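Local coordinates for PUA domain-containing protein (Thermoplasma acidophilum DSM 1728, PDB 1Q7H) that is of unknown function but probably binds RNA and may act in translation initiation, at residues A[108-111]-A[115-118]; A[59-64]-A[147-152]; A[14-19]-A[24-29]; A[40-43]-A[49-52]. One frame throughout, in Å; residues are numbered along the deposited sequence.

Overall arrangement
Contacts 3 and 4 belong to the DUF1947 region, contact 1 to the PUA domain, and contact 2 brings helix 60-65 against the short helix 147-151 near the C-terminus. Contacts 1 and 4 are both mostly buried beta hairpins with a classic bulge, on opposite sides of the chain's centre, their centres about 18 Å apart. Contact 3, mostly buried but edged by exposed loop residues, relies on an indole bond and a bridging water, whereas contact 2 is small, partly buried and apolar. Helix 60-65 links the set: L62 packs on I24 and I26 of contact 3, while L63 and N64 meet F116 of contact 1. S59 also joins contact 4 through a probable backbone bond to M49.

Contact 1 of 4, residues A[108-111]-A[115-118]; sequences FVKS and YFIA
The aliphatic chain of K110 lies over one face of the F116 ring, the two side chains crossing obliquely. K110 CB makes a CH-pi contact, 3.9 Å from the ring centroid, and CG and CD run on past CE1 and CZ of F116. The backbone O of F108 approaches the ring's edge at CE1, near its plane. On the sheet face opposite K110 and F116 sit V109 and A118. V109 CG1 also touches I117 CG1 at 3.8 Å. This I117 branch stands between its own backbone N and carbonyl carbon (chi1 60°), which also leaves it close to V109 O. At the hairpin's turn end S111 CB lies over one face of the Y115 ring, 3.9 Å from its centroid. The polar ends here look elsewhere: S111 OG and the hydroxyl of Y115 each bond to a carboxylate oxygen of E80.

The strands 106-111 and 116-122 form an antiparallel hairpin of the PUA domain with a classic bulge, I117 and A118 both facing V109. V109 O takes a nearly straight bond from I117 N at 2.8 Å and a weak one from A118 N at 3.4 Å. V109 N returns a bond to A118 O, and S111 N reaches Y115 O at 2.8 Å. The backbone thus supplies the polar grip across the hairpin, while carbon-to-ring contacts fill its flanks and E80 ties down its turn end.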
loop_
_atom_site.group_PDB
_atom_site.type_symbol
_atom_site.label_atom_id
_atom_site.label_comp_id
_atom_site.label_asym_id
_atom_site.label_seq_id
_atom_site.Cartn_x
_atom_site.Cartn_y
_atom_site.Cartn_z
ATOM N N PHE A 108 0.074 -5.465 -0.951
ATOM C CA PHE A 108 0.938 -4.520 -1.625
ATOM C C PHE A 108 1.269 -5.096 -2.985
ATOM O O PHE A 108 1.947 -6.112 -3.093
ATOM C CB PHE A 108 2.166 -4.309 -0.745
ATOM C CG PHE A 108 1.801 -4.006 0.678
ATOM C CD1 PHE A 108 1.064 -2.868 0.979
ATOM C CD2 PHE A 108 2.101 -4.899 1.698
ATOM C CE1 PHE A 108 0.618 -2.622 2.283
ATOM C CE2 PHE A 108 1.664 -4.669 3.002
ATOM C CZ PHE A 108 0.919 -3.527 3.299
ATOM N N VAL A 109 0.761 -4.426 -4.012
ATOM C CA VAL A 109 0.894 -4.848 -5.391
ATOM C C VAL A 109 2.143 -4.353 -6.084
ATOM O O VAL A 109 2.423 -3.161 -6.092
ATOM C CB VAL A 109 -0.324 -4.366 -6.212
ATOM C CG1 VAL A 109 -0.262 -4.941 -7.622
ATOM C CG2 VAL A 109 -1.613 -4.758 -5.499
ATOM N N LYS A 110 2.883 -5.273 -6.690
ATOM C CA LYS A 110 4.092 -4.890 -7.396
ATOM C C LYS A 110 4.119 -5.394 -8.829
ATOM O O LYS A 110 3.486 -6.391 -9.177
ATOM C CB LYS A 110 5.333 -5.413 -6.671
ATOM C CG LYS A 110 5.334 -6.906 -6.474
ATOM C CD LYS A 110 6.672 -7.398 -5.937
ATOM C CE LYS A 110 7.688 -7.562 -7.043
ATOM N NZ LYS A 110 8.938 -8.214 -6.570
ATOM N N SER A 111 4.856 -4.667 -9.654
ATOM C CA SER A 111 5.044 -5.019 -11.049
ATOM C C SER A 111 6.044 -6.168 -11.078
ATOM O O SER A 111 6.842 -6.326 -10.159
ATOM C CB SER A 111 5.641 -3.820 -11.801
ATOM O OG SER A 111 6.342 -4.241 -12.959
ATOM N N TYR A 115 9.143 -2.871 -8.828
ATOM C CA TYR A 115 8.576 -1.730 -8.105
ATOM C C TYR A 115 7.095 -1.894 -7.769
ATOM O O TYR A 115 6.350 -2.554 -8.492
ATOM C CB TYR A 115 8.803 -0.432 -8.901
ATOM C CG TYR A 115 8.290 -0.469 -10.318
ATOM C CD1 TYR A 115 6.969 -0.146 -10.612
ATOM C CD2 TYR A 115 9.114 -0.889 -11.359
ATOM C CE1 TYR A 115 6.482 -0.253 -11.903
ATOM C CE2 TYR A 115 8.636 -1.000 -12.652
ATOM C CZ TYR A 115 7.314 -0.687 -12.918
ATOM O OH TYR A 115 6.810 -0.873 -14.185
ATOM N N PHE A 116 6.681 -1.291 -6.661
ATOM C CA PHE A 116 5.299 -1.360 -6.202
ATOM C C PHE A 116 4.425 -0.331 -6.892
ATOM O O PHE A 116 4.862 0.785 -7.176
ATOM C CB PHE A 116 5.257 -1.189 -4.682
ATOM C CG PHE A 116 5.736 -2.410 -3.942
ATOM C CD1 PHE A 116 4.850 -3.441 -3.628
ATOM C CD2 PHE A 116 7.084 -2.566 -3.634
ATOM C CE1 PHE A 116 5.298 -4.608 -3.023
ATOM C CE2 PHE A 116 7.544 -3.732 -3.030
ATOM C CZ PHE A 116 6.651 -4.755 -2.723
ATOM N N ILE A 117 3.181 -0.709 -7.160
ATOM C CA ILE A 117 2.272 0.173 -7.875
ATOM C C ILE A 117 0.955 0.485 -7.177
ATOM O O ILE A 117 0.279 1.429 -7.553
ATOM C CB ILE A 117 1.968 -0.410 -9.257
ATOM C CG1 ILE A 117 1.321 -1.791 -9.099
ATOM C CG2 ILE A 117 3.262 -0.492 -10.078
ATOM C CD1 ILE A 117 1.029 -2.496 -10.416
ATOM N N ALA A 118 0.583 -0.291 -6.165
ATOM C CA ALA A 118 -0.669 -0.011 -5.475
ATOM C C ALA A 118 -0.800 -0.736 -4.152
ATOM O O ALA A 118 -0.013 -1.630 -3.829
ATOM C CB ALA A 118 -1.857 -0.383 -6.371
#

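Contact 2 of 4, residues A[59-64]-A[147-152]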
loop_
_atom_site.group_PDB
_atom_site.type_symbol
_atom_site.label_atom_id
_atom_site.label_comp_id
_atom_site.label_asym_id
_atom_site.label_seq_id
_atom_site.Cartn_x
_atom_site.Cartn_y
_atom_site.Cartn_z
ATOM N N SER A 59 2.022 4.770 1.376
ATOM C CA SER A 59 1.870 5.307 0.033
ATOM C C SER A 59 2.707 4.452 -0.912
ATOM O O SER A 59 3.551 3.680 -0.469
ATOM C CB SER A 59 2.370 6.752 -0.033
ATOM O OG SER A 59 3.782 6.788 -0.028
ATOM N N VAL A 60 2.479 4.586 -2.213
ATOM C CA VAL A 60 3.277 3.827 -3.151
ATOM C C VAL A 60 4.724 4.308 -3.061
ATOM O O VAL A 60 5.637 3.557 -3.379
ATOM C CB VAL A 60 2.762 3.954 -4.605
ATOM C CG1 VAL A 60 1.495 3.115 -4.777
ATOM C CG2 VAL A 60 2.488 5.419 -4.943
ATOM N N TYR A 61 4.938 5.548 -2.612
ATOM C CA TYR A 61 6.307 6.055 -2.478
ATOM C C TYR A 61 6.995 5.324 -1.336
ATOM O O TYR A 61 8.159 4.949 -1.449
ATOM C CB TYR A 61 6.334 7.561 -2.187
ATOM C CG TYR A 61 5.558 8.386 -3.178
ATOM C CD1 TYR A 61 5.537 8.049 -4.533
ATOM C CD2 TYR A 61 4.833 9.502 -2.762
ATOM C CE1 TYR A 61 4.804 8.806 -5.453
ATOM C CE2 TYR A 61 4.102 10.264 -3.667
ATOM C CZ TYR A 61 4.089 9.913 -5.006
ATOM O OH TYR A 61 3.355 10.665 -5.886
ATOM N N LEU A 62 6.278 5.128 -0.231
ATOM C CA LEU A 62 6.869 4.423 0.897
ATOM C C LEU A 62 7.132 2.967 0.504
ATOM O O LEU A 62 8.173 2.413 0.832
ATOM C CB LEU A 62 5.962 4.475 2.128
ATOM C CG LEU A 62 6.479 3.667 3.329
ATOM C CD1 LEU A 62 7.895 4.132 3.699
ATOM C CD2 LEU A 62 5.553 3.847 4.517
ATOM N N LEU A 63 6.194 2.351 -0.206
ATOM C CA LEU A 63 6.377 0.966 -0.615
ATOM C C LEU A 63 7.669 0.786 -1.421
ATOM O O LEU A 63 8.335 -0.250 -1.332
ATOM C CB LEU A 63 5.185 0.492 -1.446
ATOM C CG LEU A 63 3.845 0.288 -0.730
ATOM C CD1 LEU A 63 2.840 -0.255 -1.728
ATOM C CD2 LEU A 63 3.992 -0.680 0.427
ATOM N N ASN A 64 8.032 1.801 -2.192
ATOM C CA ASN A 64 9.225 1.709 -3.016
ATOM C C ASN A 64 10.478 2.190 -2.312
ATOM O O ASN A 64 11.582 1.880 -2.738
ATOM C CB ASN A 64 9.008 2.460 -4.330
ATOM C CG ASN A 64 8.050 1.728 -5.253
ATOM O OD1 ASN A 64 6.980 2.240 -5.627
ATOM N ND2 ASN A 64 8.425 0.512 -5.620
ATOM N N GLU A 147 -6.805 10.112 -5.286
ATOM C CA GLU A 147 -7.249 11.228 -4.456
ATOM C C GLU A 147 -6.327 11.530 -3.286
ATOM O O GLU A 147 -6.146 12.688 -2.920
ATOM C CB GLU A 147 -8.670 10.977 -3.938
ATOM C CG GLU A 147 -8.898 9.566 -3.405
ATOM C CD GLU A 147 -10.160 9.449 -2.559
ATOM O OE1 GLU A 147 -11.225 9.936 -2.998
ATOM O OE2 GLU A 147 -10.083 8.860 -1.456
ATOM N N LEU A 148 -5.745 10.495 -2.691
ATOM C CA LEU A 148 -4.841 10.708 -1.570
ATOM C C LEU A 148 -3.615 11.505 -2.008
ATOM O O LEU A 148 -3.192 12.434 -1.321
ATOM C CB LEU A 148 -4.426 9.363 -0.965
ATOM C CG LEU A 148 -5.605 8.601 -0.349
ATOM C CD1 LEU A 148 -5.201 7.194 0.081
ATOM C CD2 LEU A 148 -6.119 9.395 0.834
ATOM N N ILE A 149 -3.054 11.153 -3.160
ATOM C CA ILE A 149 -1.880 11.849 -3.668
ATOM C C ILE A 149 -2.203 13.252 -4.179
ATOM O O ILE A 149 -1.387 14.160 -4.042
ATOM C CB ILE A 149 -1.181 11.003 -4.778
ATOM C CG1 ILE A 149 -0.238 9.996 -4.112
ATOM C CG2 ILE A 149 -0.401 11.897 -5.755
ATOM C CD1 ILE A 149 0.377 9.025 -5.068
ATOM N N ARG A 150 -3.384 13.436 -4.762
ATOM C CA ARG A 150 -3.768 14.754 -5.258
ATOM C C ARG A 150 -4.049 15.668 -4.069
ATOM O O ARG A 150 -3.814 16.873 -4.130
ATOM C CB ARG A 150 -5.013 14.679 -6.154
ATOM C CG ARG A 150 -4.812 13.936 -7.478
ATOM C CD ARG A 150 -6.002 14.144 -8.424
ATOM N NE ARG A 150 -7.279 13.747 -7.824
ATOM C CZ ARG A 150 -7.801 12.522 -7.886
ATOM N NH1 ARG A 150 -7.165 11.549 -8.531
ATOM N NH2 ARG A 150 -8.960 12.266 -7.289
ATOM N N ALA A 151 -4.537 15.085 -2.978
ATOM C CA ALA A 151 -4.841 15.856 -1.778
ATOM C C ALA A 151 -3.599 16.181 -0.944
ATOM O O ALA A 151 -3.580 17.170 -0.215
ATOM C CB ALA A 151 -5.839 15.107 -0.924
ATOM N N PHE A 152 -2.565 15.352 -1.045
ATOM C CA PHE A 152 -1.354 15.577 -0.269
ATOM C C PHE A 152 -0.128 15.695 -1.142
ATOM O O PHE A 152 0.732 14.815 -1.143
ATOM C CB PHE A 152 -1.173 14.447 0.733
ATOM C CG PHE A 152 -2.259 14.383 1.750
ATOM C CD1 PHE A 152 -2.359 15.361 2.733
ATOM C CD2 PHE A 152 -3.217 13.381 1.695
ATOM C CE1 PHE A 152 -3.403 15.344 3.652
ATOM C CE2 PHE A 152 -4.264 13.348 2.601
ATOM C CZ PHE A 152 -4.359 14.340 3.587
#
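V60 and Y61, in the first turn of helix 60-65, face I149 of the short helix 147-151, a small helix-to-helix packing between the DUF1947 region and the C-terminal end of the chain. Within the first helix L63 N bonds to S59 O, and within the second A151 N bonds to E147 O at 2.9 Å. S59 holds the N-cap of helix 60-65: its OG accepts from L62 N at 3.0 Å and weakly from Y61 N, and the same oxygen is also hydrogen-bonded to P48 O.

Across the gap one residue, I149, meets two. Its CD1 methyl comes against the phenol end of Y61, 3.8 Å from CZ, approaching the ring obliquely while the two side chains reach toward each other from opposite directions. V60 crosses I149 at about a right angle; with CG1 anti to the carbonyl carbon (chi1 -75°), its CG2 is the branch turned to I149 and ends 4.2 Å from I149 CD1. The joint is apolar and small, one isoleucine methyl meeting a valine methyl and the phenol end, with 113 Å² buried in all. H142 of strand 136-142 touches S59, V60 and I149, and P48 packs on Y61, extending the contact toward both sheets. The nearest approach is made by the phenol oxygen: Y61 OH lies 3.5 Å from I149 CD1 and 4.0 Å from I149 CG2.

Contact 3 of 4, residues A[14-19]-A[24-29]; sequences RIWEQM and IDITGE. Unlike the reference sequence in segment 14-19: Q18 (reference Ala).
W16 NE1 donates to the backbone O of E29 at 2.8 Å. That oxygen lies near the indole plane and uses a lone pair in its carbonyl plane, but the N-H points somewhat off it, with an angle of 132°. At the other end I24 N bonds to M19 O at 3.1 Å, the donor standing above the carbonyl plane. Midway, one water donates to W16 O and to I24 O, 2.6 Å from the latter, and accepts from I26 N; it thereby bridges the last turns of helix 9-20 to the returning loop.

I26 to E29 form a type II turn, with G28 at a positive phi of 90°, and D25 OD1 accepts from T27 N in an Asx turn. W16 CG lies anti to its carbonyl carbon (chi1 -56°), which turns the indole toward this loop. The backbone from I26 O to G28 N lies over one face of W16: T27 CA is above the five-membered ring, and G28 CA, 3.8 Å from the centroid of the six-membered ring, makes a second CH-pi contact. I26 CG1 meets W16 CD1 at 3.7 Å, and I26 CD1 carries on to M19 CG. The selenomethionine M19 sets its CB against I24 CB.

Outward, I24, I26 and M19 all rest on L62. I26 and E29 pack on I44, and E29 OE2 bonds to Y65 OH, leaving the loop between helix 9-20, strand 40-44 and helix 60-65.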
loop_
_atom_site.group_PDB
_atom_site.type_symbol
_atom_site.label_atom_id
_atom_site.label_comp_id
_atom_site.label_asym_id
_atom_site.label_seq_id
_atom_site.Cartn_x
_atom_site.Cartn_y
_atom_site.Cartn_z
ATOM N N ARG A 14 4.523 5.560 16.951
ATOM C CA ARG A 14 3.280 4.839 16.710
ATOM C C ARG A 14 3.148 4.477 15.233
ATOM O O ARG A 14 2.719 3.376 14.883
ATOM C CB ARG A 14 2.074 5.683 17.129
ATOM C CG ARG A 14 0.742 4.992 16.870
ATOM C CD ARG A 14 -0.429 5.825 17.343
ATOM N NE ARG A 14 -0.659 6.995 16.505
ATOM C CZ ARG A 14 -1.448 7.004 15.438
ATOM N NH1 ARG A 14 -2.088 5.897 15.076
ATOM N NH2 ARG A 14 -1.602 8.121 14.740
ATOM N N ILE A 15 3.508 5.413 14.366
ATOM C CA ILE A 15 3.423 5.178 12.937
ATOM C C ILE A 15 4.482 4.168 12.500
ATOM O O ILE A 15 4.211 3.326 11.649
ATOM C CB ILE A 15 3.595 6.492 12.152
ATOM C CG1 ILE A 15 2.588 7.529 12.659
ATOM C CG2 ILE A 15 3.379 6.252 10.679
ATOM C CD1 ILE A 15 1.150 7.085 12.554
ATOM N N TRP A 16 5.675 4.235 13.088
ATOM C CA TRP A 16 6.729 3.287 12.728
ATOM C C TRP A 16 6.273 1.872 13.051
ATOM O O TRP A 16 6.466 0.942 12.257
ATOM C CB TRP A 16 8.025 3.546 13.505
ATOM C CG TRP A 16 8.582 4.932 13.385
ATOM C CD1 TRP A 16 8.355 5.833 12.383
ATOM C CD2 TRP A 16 9.487 5.565 14.298
ATOM N NE1 TRP A 16 9.062 6.992 12.620
ATOM C CE2 TRP A 16 9.762 6.853 13.789
ATOM C CE3 TRP A 16 10.085 5.168 15.502
ATOM C CZ2 TRP A 16 10.612 7.746 14.440
ATOM C CZ3 TRP A 16 10.931 6.058 16.151
ATOM C CH2 TRP A 16 11.186 7.331 15.618
ATOM N N GLU A 17 5.678 1.717 14.228
ATOM C CA GLU A 17 5.204 0.422 14.679
ATOM C C GLU A 17 4.074 -0.097 13.805
ATOM O O GLU A 17 4.002 -1.284 13.531
ATOM C CB GLU A 17 4.751 0.501 16.137
ATOM C CG GLU A 17 5.822 0.984 17.092
ATOM C CD GLU A 17 5.312 1.111 18.523
ATOM O OE1 GLU A 17 4.149 1.541 18.707
ATOM O OE2 GLU A 17 6.077 0.795 19.462
ATOM N N GLN A 18 3.184 0.784 13.369
ATOM C CA GLN A 18 2.091 0.357 12.499
ATOM C C GLN A 18 2.642 -0.183 11.176
ATOM O O GLN A 18 2.191 -1.212 10.680
ATOM C CB GLN A 18 1.148 1.522 12.211
ATOM C CG GLN A 18 0.219 1.831 13.367
ATOM C CD GLN A 18 -0.848 0.769 13.550
ATOM O OE1 GLN A 18 -1.473 0.687 14.603
ATOM N NE2 GLN A 18 -1.072 -0.038 12.518
HETATM N N MSE A 19 3.613 0.523 10.606
HETATM C CA MSE A 19 4.214 0.108 9.349
HETATM C C MSE A 19 5.088 -1.138 9.511
HETATM O O MSE A 19 5.202 -1.944 8.585
HETATM C CB MSE A 19 5.029 1.259 8.766
HETATM C CG MSE A 19 4.178 2.431 8.302
HETATM SE SE MSE A 19 2.867 1.938 6.935
HETATM C CE MSE A 19 1.320 1.644 8.073
ATOM N N ILE A 24 7.592 -2.920 6.861
ATOM C CA ILE A 24 8.023 -1.655 6.259
ATOM C C ILE A 24 8.766 -0.937 7.385
ATOM O O ILE A 24 8.165 -0.499 8.371
ATOM C CB ILE A 24 6.794 -0.824 5.768
ATOM C CG1 ILE A 24 6.035 -1.623 4.699
ATOM C CG2 ILE A 24 7.251 0.522 5.190
ATOM C CD1 ILE A 24 4.753 -1.002 4.194
ATOM N N ASP A 25 10.078 -0.830 7.239
ATOM C CA ASP A 25 10.931 -0.239 8.265
ATOM C C ASP A 25 11.272 1.241 8.130
ATOM O O ASP A 25 12.123 1.612 7.323
ATOM C CB ASP A 25 12.236 -1.047 8.338
ATOM C CG ASP A 25 13.149 -0.602 9.465
ATOM O OD1 ASP A 25 12.905 0.462 10.078
ATOM O OD2 ASP A 25 14.128 -1.321 9.734
ATOM N N ILE A 26 10.621 2.083 8.933
ATOM C CA ILE A 26 10.902 3.519 8.929
ATOM C C ILE A 26 11.246 3.972 10.342
ATOM O O ILE A 26 11.151 5.148 10.669
ATOM C CB ILE A 26 9.707 4.361 8.428
ATOM C CG1 ILE A 26 8.432 3.948 9.163
ATOM C CG2 ILE A 26 9.550 4.210 6.918
ATOM C CD1 ILE A 26 7.237 4.824 8.832
ATOM N N THR A 27 11.636 3.026 11.184
ATOM C CA THR A 27 11.995 3.341 12.561
ATOM C C THR A 27 13.051 4.436 12.569
ATOM O O THR A 27 14.027 4.363 11.828
ATOM C CB THR A 27 12.555 2.099 13.273
ATOM O OG1 THR A 27 11.498 1.155 13.472
ATOM C CG2 THR A 27 13.161 2.472 14.615
ATOM N N GLY A 28 12.841 5.461 13.390
ATOM C CA GLY A 28 13.800 6.550 13.466
ATOM C C GLY A 28 13.570 7.705 12.504
ATOM O O GLY A 28 14.187 8.758 12.650
ATOM N N GLU A 29 12.699 7.526 11.517
ATOM C CA GLU A 29 12.424 8.595 10.557
ATOM C C GLU A 29 11.489 9.641 11.174
ATOM O O GLU A 29 10.455 9.297 11.748
ATOM C CB GLU A 29 11.774 8.011 9.304
ATOM C CG GLU A 29 12.546 6.850 8.687
ATOM C CD GLU A 29 13.402 7.261 7.497
ATOM O OE1 GLU A 29 13.489 8.474 7.201
ATOM O OE2 GLU A 29 13.990 6.357 6.857
HETATM O O HOH W 1 8.710 0.726 10.625
#

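Contact 4 of 4, residues A[40-43]-A[49-52]; sequences SAYY and MVFQ
A classic beta bulge marks this antiparallel hairpin of strands 40-44 and 47-52: M49 and V50 both face Y42, whose backbone O accepts from M49 N at 2.7 Å and from V50 N at 3.2 Å. The V50 donor falls on a lone pair of that oxygen; the M49 donor is tilted 17° from the carbonyl plane. Y42 N returns a bond to V50 O at 2.8 Å, and at the next hydrogen-bonded pair S40 and Q52 exchange two bonds, the tighter from Q52 N to S40 O at 2.8 Å.

The strands are the third and fourth of the five-stranded antiparallel sheet of the DUF1947 region, and their side chains separate onto its two faces. On one, the Y42 ring turns its edge to V50 O, with CD2 4.1 Å from V50 CB. Its CG is anti to its carbonyl carbon (chi1 -61°), and CE2 is carried toward Q52 CB, again near the ring plane. S40 CB meets Q52 CB on the same face. Helix 9-20 covers this side, with I15 on both Y42 and V50 and M19 on V50.

On the other face A41 CB touches F51 CD1 at 3.9 Å, oblique to the ring, and S40 O lies at the ring's edge. F152 packs against A41, and the ring of H142, from strand 136-142, meets F51 edge-to-face.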
loop_
_atom_site.group_PDB
_atom_site.type_symbol
_atom_site.label_atom_id
_atom_site.label_comp_id
_atom_site.label_asym_id
_atom_site.label_seq_id
_atom_site.Cartn_x
_atom_site.Cartn_y
_atom_site.Cartn_z
ATOM N N SER A 40 -5.412 12.170 6.782
ATOM C CA SER A 40 -4.192 12.859 7.180
ATOM C C SER A 40 -3.049 12.135 6.486
ATOM O O SER A 40 -3.195 10.977 6.092
ATOM C CB SER A 40 -4.005 12.778 8.693
ATOM O OG SER A 40 -5.132 13.304 9.364
ATOM N N ALA A 41 -1.917 12.806 6.332
ATOM C CA ALA A 41 -0.777 12.182 5.690
ATOM C C ALA A 41 0.485 12.469 6.469
ATOM O O ALA A 41 0.648 13.552 7.026
ATOM C CB ALA A 41 -0.629 12.684 4.248
ATOM N N TYR A 42 1.368 11.481 6.516
ATOM C CA TYR A 42 2.645 11.617 7.199
ATOM C C TYR A 42 3.720 11.641 6.112
ATOM O O TYR A 42 3.834 10.714 5.305
ATOM C CB TYR A 42 2.840 10.442 8.150
ATOM C CG TYR A 42 1.764 10.372 9.209
ATOM C CD1 TYR A 42 1.937 10.999 10.443
ATOM C CD2 TYR A 42 0.552 9.716 8.961
ATOM C CE1 TYR A 42 0.927 10.978 11.411
ATOM C CE2 TYR A 42 -0.457 9.690 9.916
ATOM C CZ TYR A 42 -0.265 10.326 11.139
ATOM O OH TYR A 42 -1.272 10.330 12.078
ATOM N N TYR A 43 4.486 12.726 6.089
ATOM C CA TYR A 43 5.536 12.944 5.108
ATOM C C TYR A 43 6.927 12.651 5.644
ATOM O O TYR A 43 7.199 12.835 6.835
ATOM C CB TYR A 43 5.544 14.406 4.654
ATOM C CG TYR A 43 4.337 14.884 3.875
ATOM C CD1 TYR A 43 4.450 15.236 2.529
ATOM C CD2 TYR A 43 3.090 15.023 4.489
ATOM C CE1 TYR A 43 3.358 15.709 1.814
ATOM C CE2 TYR A 43 1.992 15.499 3.780
ATOM C CZ TYR A 43 2.133 15.838 2.445
ATOM O OH TYR A 43 1.048 16.302 1.738
HETATM N N MSE A 49 4.146 9.592 2.890
HETATM C CA MSE A 49 4.541 8.204 3.109
HETATM C C MSE A 49 3.474 7.293 3.719
HETATM O O MSE A 49 3.423 6.097 3.415
HETATM C CB MSE A 49 5.807 8.190 3.964
HETATM C CG MSE A 49 6.973 8.913 3.294
HETATM SE SE MSE A 49 7.662 7.923 1.758
HETATM C CE MSE A 49 9.206 8.993 1.305
ATOM N N VAL A 50 2.627 7.846 4.580
ATOM C CA VAL A 50 1.567 7.057 5.196
ATOM C C VAL A 50 0.282 7.871 5.222
ATOM O O VAL A 50 0.282 9.021 5.649
ATOM C CB VAL A 50 1.921 6.651 6.642
ATOM C CG1 VAL A 50 0.832 5.769 7.211
ATOM C CG2 VAL A 50 3.259 5.928 6.681
ATOM N N PHE A 51 -0.810 7.274 4.757
ATOM C CA PHE A 51 -2.095 7.955 4.750
ATOM C C PHE A 51 -2.986 7.379 5.842
ATOM O O PHE A 51 -2.988 6.170 6.092
ATOM C CB PHE A 51 -2.810 7.772 3.404
ATOM C CG PHE A 51 -2.077 8.357 2.236
ATOM C CD1 PHE A 51 -1.935 9.732 2.104
ATOM C CD2 PHE A 51 -1.532 7.529 1.259
ATOM C CE1 PHE A 51 -1.257 10.286 1.008
ATOM C CE2 PHE A 51 -0.855 8.071 0.162
ATOM C CZ PHE A 51 -0.717 9.454 0.038
ATOM N N GLN A 52 -3.732 8.256 6.494
ATOM C CA GLN A 52 -4.676 7.852 7.520
ATOM C C GLN A 52 -6.027 8.096 6.856
ATOM O O GLN A 52 -6.524 9.215 6.840
ATOM C CB GLN A 52 -4.525 8.732 8.757
ATOM C CG GLN A 52 -5.531 8.466 9.874
ATOM C CD GLN A 52 -5.411 7.077 10.484
ATOM O OE1 GLN A 52 -5.979 6.110 9.979
ATOM N NE2 GLN A 52 -4.663 6.974 11.581
#